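Local coordinates for protein mRNA nuclease HepT (Shewanella oneidensis MR-1, PDB 6M6U) that acts as the mRNA-cleaving toxin of a type VII toxin-antitoxin system, halting bacterial growth until its cognate antitoxin MntA neutralises it, mostly by tri-AMPylation, at residues L86-L96 with V115-F126. Numbering follows the deposited sequence.
Sequences LSDNLKKMVGL and VVQHHLEDFEQF
Asp-122 is the bump to start from: its side chain drops as a knob into the hollow between Leu-86, Asn-89, Leu-90 and Met-93 on helix 84-102. Its carboxylate lies nearly parallel to the Asn-89 amide but offset from it, the two planes 16° apart, yet no hydrogen bond joins them; instead OD2 rests on Asn-89 CB at 3.3 Å. That same OD2 accepts a bent bond from ND1 of His-119 (3.3 Å), reaching it on the syn side but out of the carboxylate plane, which ties the knob back to the turn before its own helix. Met-93 is the answering bump. With its chain bent at chi2 (-86°), it pushes the methyl into the notch where helix 109-118 breaks and helix 120-131 begins, CE ending over one face of the Phe-123 ring, 3.9 Å from the centroid, in a CH-pi contact. SD stands obliquely to the same ring and leans on Val-115 CG1 at 3.8 Å. In this all-helical HEPN fold the axes of 86-96 and 120-126 cross at -127°, closer to antiparallel than to parallel, the break at His-119 supplying the hollow. The Phe-123 side chain also touches Ile-12 and Ile-16 of helix 3-23 and Cys-46 and Cys-50 of helix 33-60, so the ring that Met-93 covers is shared with both of these helices. At one end, Leu-86 sends CD1 beside the carbonyl of Asp-122 and CD2 to the edge of the Phe-126 ring, while Leu-90 brings CD1 within 3.5 Å of Phe-126 CD1, the two side chains crossing at about a right angle. Toward the other end, the side chains of Leu-96 and Val-115 run past each other in opposite directions, with Leu-96 CD2 3.6 Å from Val-115 CG2, one residue before Arg-97, which opens the RX(4)HXY motif and is probably catalytic.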
loop_
_atom_site.group_PDB
_atom_site.type_symbol
_atom_site.label_atom_id
_atom_site.label_comp_id
_atom_site.label_asym_id
_atom_site.label_seq_id
_atom_site.Cartn_x
_atom_site.Cartn_y
_atom_site.Cartn_z
ATOM N N LEU B 86 21.232 -48.093 -17.968
ATOM C CA LEU B 86 21.332 -47.906 -16.523
ATOM C C LEU B 86 20.422 -46.779 -16.051
ATOM O O LEU B 86 19.821 -46.869 -14.972
ATOM C CB LEU B 86 22.781 -47.634 -16.119
ATOM C CG LEU B 86 23.016 -47.373 -14.628
ATOM C CD1 LEU B 86 22.554 -48.557 -13.785
ATOM C CD2 LEU B 86 24.476 -47.056 -14.351
ATOM N N SER B 87 20.304 -45.713 -16.848
ATOM C CA SER B 87 19.365 -44.642 -16.533
ATOM C C SER B 87 17.949 -45.181 -16.389
ATOM O O SER B 87 17.235 -44.842 -15.437
ATOM C CB SER B 87 19.421 -43.564 -17.618
ATOM O OG SER B 87 18.319 -42.675 -17.517
ATOM N N ASP B 88 17.527 -46.035 -17.324
ATOM C CA ASP B 88 16.157 -46.539 -17.308
ATOM C C ASP B 88 15.914 -47.468 -16.125
ATOM O O ASP B 88 14.821 -47.467 -15.546
ATOM C CB ASP B 88 15.849 -47.247 -18.626
ATOM C CG ASP B 88 15.630 -46.275 -19.769
ATOM O OD1 ASP B 88 15.999 -45.088 -19.627
ATOM O OD2 ASP B 88 15.089 -46.697 -20.813
ATOM N N ASN B 89 16.917 -48.261 -15.746
ATOM C CA ASN B 89 16.755 -49.166 -14.612
ATOM C C ASN B 89 16.644 -48.392 -13.306
ATOM O O ASN B 89 15.783 -48.688 -12.468
ATOM C CB ASN B 89 17.916 -50.159 -14.553
ATOM C CG ASN B 89 17.752 -51.305 -15.533
ATOM O OD1 ASN B 89 16.648 -51.578 -16.012
ATOM N ND2 ASN B 89 18.852 -51.990 -15.828
ATOM N N LEU B 90 17.517 -47.399 -13.109
ATOM C CA LEU B 90 17.431 -46.563 -11.917
ATOM C C LEU B 90 16.081 -45.864 -11.835
ATOM O O LEU B 90 15.508 -45.729 -10.747
ATOM C CB LEU B 90 18.565 -45.536 -11.906
ATOM C CG LEU B 90 19.992 -46.070 -11.853
ATOM C CD1 LEU B 90 20.962 -44.914 -11.876
ATOM C CD2 LEU B 90 20.210 -46.932 -10.623
ATOM N N LYS B 91 15.545 -45.428 -12.979
ATOM C CA LYS B 91 14.265 -44.730 -12.966
ATOM C C LYS B 91 13.115 -45.655 -12.579
ATOM O O LYS B 91 12.180 -45.218 -11.895
ATOM C CB LYS B 91 14.007 -44.072 -14.325
ATOM C CG LYS B 91 14.885 -42.846 -14.571
ATOM C CD LYS B 91 14.923 -42.443 -16.038
ATOM C CE LYS B 91 13.542 -42.071 -16.552
ATOM N NZ LYS B 91 13.567 -41.635 -17.983
ATOM N N LYS B 92 13.158 -46.934 -12.981
ATOM C CA LYS B 92 12.098 -47.848 -12.554
ATOM C C LYS B 92 12.319 -48.343 -11.126
ATOM O O LYS B 92 11.353 -48.746 -10.459
ATOM C CB LYS B 92 11.948 -49.021 -13.540
ATOM C CG LYS B 92 13.218 -49.692 -14.023
ATOM C CD LYS B 92 12.920 -50.587 -15.228
ATOM C CE LYS B 92 11.641 -51.394 -15.038
ATOM N NZ LYS B 92 11.860 -52.566 -14.144
ATOM N N MET B 93 13.563 -48.306 -10.636
ATOM C CA MET B 93 13.791 -48.463 -9.202
ATOM C C MET B 93 13.013 -47.422 -8.404
ATOM O O MET B 93 12.305 -47.757 -7.445
ATOM C CB MET B 93 15.276 -48.351 -8.889
ATOM C CG MET B 93 16.098 -49.547 -9.284
ATOM S SD MET B 93 16.068 -50.783 -7.978
ATOM C CE MET B 93 17.706 -51.476 -8.162
ATOM N N VAL B 94 13.153 -46.144 -8.778
ATOM C CA VAL B 94 12.417 -45.071 -8.114
ATOM C C VAL B 94 10.921 -45.347 -8.157
ATOM O O VAL B 94 10.215 -45.185 -7.153
ATOM C CB VAL B 94 12.754 -43.712 -8.759
ATOM C CG1 VAL B 94 11.980 -42.596 -8.076
ATOM C CG2 VAL B 94 14.252 -43.444 -8.698
ATOM N N GLY B 95 10.415 -45.767 -9.318
ATOM C CA GLY B 95 8.999 -46.072 -9.425
ATOM C C GLY B 95 8.574 -47.187 -8.490
ATOM O O GLY B 95 7.496 -47.132 -7.891
ATOM N N LEU B 96 9.418 -48.212 -8.349
ATOM C CA LEU B 96 9.124 -49.283 -7.403
ATOM C C LEU B 96 9.158 -48.769 -5.971
ATOM O O LEU B 96 8.328 -49.168 -5.144
ATOM C CB LEU B 96 10.115 -50.430 -7.579
ATOM C CG LEU B 96 9.888 -51.616 -6.639
ATOM C CD1 LEU B 96 8.498 -52.206 -6.851
ATOM C CD2 LEU B 96 10.967 -52.677 -6.836
ATOM N N VAL B 115 13.963 -57.699 -7.688
ATOM C CA VAL B 115 14.946 -56.626 -7.572
ATOM C C VAL B 115 16.030 -57.000 -6.568
ATOM O O VAL B 115 17.224 -56.809 -6.827
ATOM C CB VAL B 115 14.251 -55.301 -7.199
ATOM C CG1 VAL B 115 15.274 -54.262 -6.763
ATOM C CG2 VAL B 115 13.441 -54.779 -8.379
ATOM N N VAL B 116 15.637 -57.548 -5.413
ATOM C CA VAL B 116 16.616 -57.950 -4.404
ATOM C C VAL B 116 17.589 -58.980 -4.964
ATOM O O VAL B 116 18.781 -58.969 -4.632
ATOM C CB VAL B 116 15.894 -58.484 -3.148
ATOM C CG1 VAL B 116 16.886 -59.126 -2.180
ATOM C CG2 VAL B 116 15.132 -57.364 -2.459
ATOM N N GLN B 117 17.110 -59.869 -5.833
ATOM C CA GLN B 117 17.947 -60.927 -6.381
ATOM C C GLN B 117 18.778 -60.484 -7.577
ATOM O O GLN B 117 19.913 -60.947 -7.734
ATOM C CB GLN B 117 17.084 -62.124 -6.793
ATOM C CG GLN B 117 16.320 -62.778 -5.655
ATOM C CD GLN B 117 15.462 -63.939 -6.125
ATOM O OE1 GLN B 117 14.636 -63.794 -7.029
ATOM N NE2 GLN B 117 15.653 -65.102 -5.511
ATOM N N HIS B 118 18.253 -59.598 -8.425
ATOM C CA HIS B 118 18.853 -59.363 -9.730
ATOM C C HIS B 118 19.161 -57.912 -10.068
ATOM O O HIS B 118 19.838 -57.675 -11.075
ATOM C CB HIS B 118 17.950 -59.930 -10.839
ATOM C CG HIS B 118 17.759 -61.411 -10.762
ATOM N ND1 HIS B 118 16.515 -62.004 -10.785
ATOM C CD2 HIS B 118 18.656 -62.420 -10.662
ATOM C CE1 HIS B 118 16.654 -63.316 -10.699
ATOM N NE2 HIS B 118 17.942 -63.594 -10.624
ATOM N N HIS B 119 18.700 -56.938 -9.285
ATOM C CA HIS B 119 18.849 -55.545 -9.680
ATOM C C HIS B 119 19.603 -54.683 -8.680
ATOM O O HIS B 119 19.836 -53.503 -8.965
ATOM C CB HIS B 119 17.475 -54.930 -9.970
ATOM C CG HIS B 119 16.872 -55.412 -11.253
ATOM N ND1 HIS B 119 16.738 -54.605 -12.362
ATOM C CD2 HIS B 119 16.393 -56.628 -11.610
ATOM C CE1 HIS B 119 16.190 -55.298 -13.344
ATOM N NE2 HIS B 119 15.971 -56.529 -12.914
ATOM N N LEU B 120 20.021 -55.230 -7.537
ATOM C CA LEU B 120 20.915 -54.480 -6.662
ATOM C C LEU B 120 22.221 -54.129 -7.362
ATOM O O LEU B 120 22.917 -53.203 -6.927
ATOM C CB LEU B 120 21.193 -55.267 -5.381
ATOM C CG LEU B 120 19.972 -55.507 -4.491
ATOM C CD1 LEU B 120 20.357 -56.190 -3.185
ATOM C CD2 LEU B 120 19.243 -54.193 -4.223
ATOM N N GLU B 121 22.557 -54.841 -8.443
ATOM C CA GLU B 121 23.756 -54.526 -9.215
ATOM C C GLU B 121 23.653 -53.172 -9.906
ATOM O O GLU B 121 24.683 -52.560 -10.206
ATOM C CB GLU B 121 24.019 -55.621 -10.250
ATOM C CG GLU B 121 24.883 -56.774 -9.752
ATOM C CD GLU B 121 24.122 -57.772 -8.892
ATOM O OE1 GLU B 121 24.748 -58.750 -8.434
ATOM O OE2 GLU B 121 22.905 -57.586 -8.677
ATOM N N ASP B 122 22.432 -52.699 -10.181
ATOM C CA ASP B 122 22.269 -51.382 -10.795
ATOM C C ASP B 122 22.832 -50.285 -9.901
ATOM O O ASP B 122 23.520 -49.377 -10.379
ATOM C CB ASP B 122 20.794 -51.117 -11.104
ATOM C CG ASP B 122 20.222 -52.094 -12.116
ATOM O OD1 ASP B 122 21.011 -52.706 -12.868
ATOM O OD2 ASP B 122 18.982 -52.244 -12.164
ATOM N N PHE B 123 22.552 -50.357 -8.597
ATOM C CA PHE B 123 23.155 -49.426 -7.651
ATOM C C PHE B 123 24.675 -49.506 -7.688
ATOM O O PHE B 123 25.360 -48.478 -7.681
ATOM C CB PHE B 123 22.648 -49.712 -6.237
ATOM C CG PHE B 123 21.185 -49.438 -6.041
ATOM C CD1 PHE B 123 20.617 -48.258 -6.495
ATOM C CD2 PHE B 123 20.375 -50.364 -5.398
ATOM C CE1 PHE B 123 19.273 -48.003 -6.311
ATOM C CE2 PHE B 123 19.026 -50.116 -5.211
ATOM C CZ PHE B 123 18.474 -48.932 -5.671
ATOM N N GLU B 124 25.220 -50.725 -7.724
ATOM C CA GLU B 124 26.671 -50.892 -7.727
ATOM C C GLU B 124 27.272 -50.467 -9.060
ATOM O O GLU B 124 28.364 -49.886 -9.097
ATOM C CB GLU B 124 27.026 -52.343 -7.402
ATOM C CG GLU B 124 26.235 -52.897 -6.229
ATOM C CD GLU B 124 27.068 -53.766 -5.313
ATOM O OE1 GLU B 124 27.142 -54.988 -5.554
ATOM O OE2 GLU B 124 27.655 -53.220 -4.354
ATOM N N GLN B 125 26.569 -50.740 -10.161
ATOM C CA GLN B 125 27.007 -50.258 -11.467
ATOM C C GLN B 125 27.005 -48.733 -11.517
ATOM O O GLN B 125 27.920 -48.120 -12.080
ATOM C CB GLN B 125 26.105 -50.842 -12.554
ATOM C CG GLN B 125 26.550 -50.577 -13.981
ATOM C CD GLN B 125 25.600 -51.181 -15.001
ATOM O OE1 GLN B 125 24.850 -52.111 -14.695
ATOM N NE2 GLN B 125 25.622 -50.650 -16.218
ATOM N N PHE B 126 25.987 -48.105 -10.925
ATOM C CA PHE B 126 25.943 -46.646 -10.850
ATOM C C PHE B 126 27.089 -46.102 -10.005
ATOM O O PHE B 126 27.682 -45.070 -10.340
ATOM C CB PHE B 126 24.588 -46.211 -10.286
ATOM C CG PHE B 126 24.451 -44.732 -10.088
ATOM C CD1 PHE B 126 24.284 -43.886 -11.169
ATOM C CD2 PHE B 126 24.457 -44.190 -8.814
ATOM C CE1 PHE B 126 24.142 -42.521 -10.984
ATOM C CE2 PHE B 126 24.317 -42.825 -8.623
ATOM C CZ PHE B 126 24.158 -41.991 -9.711
#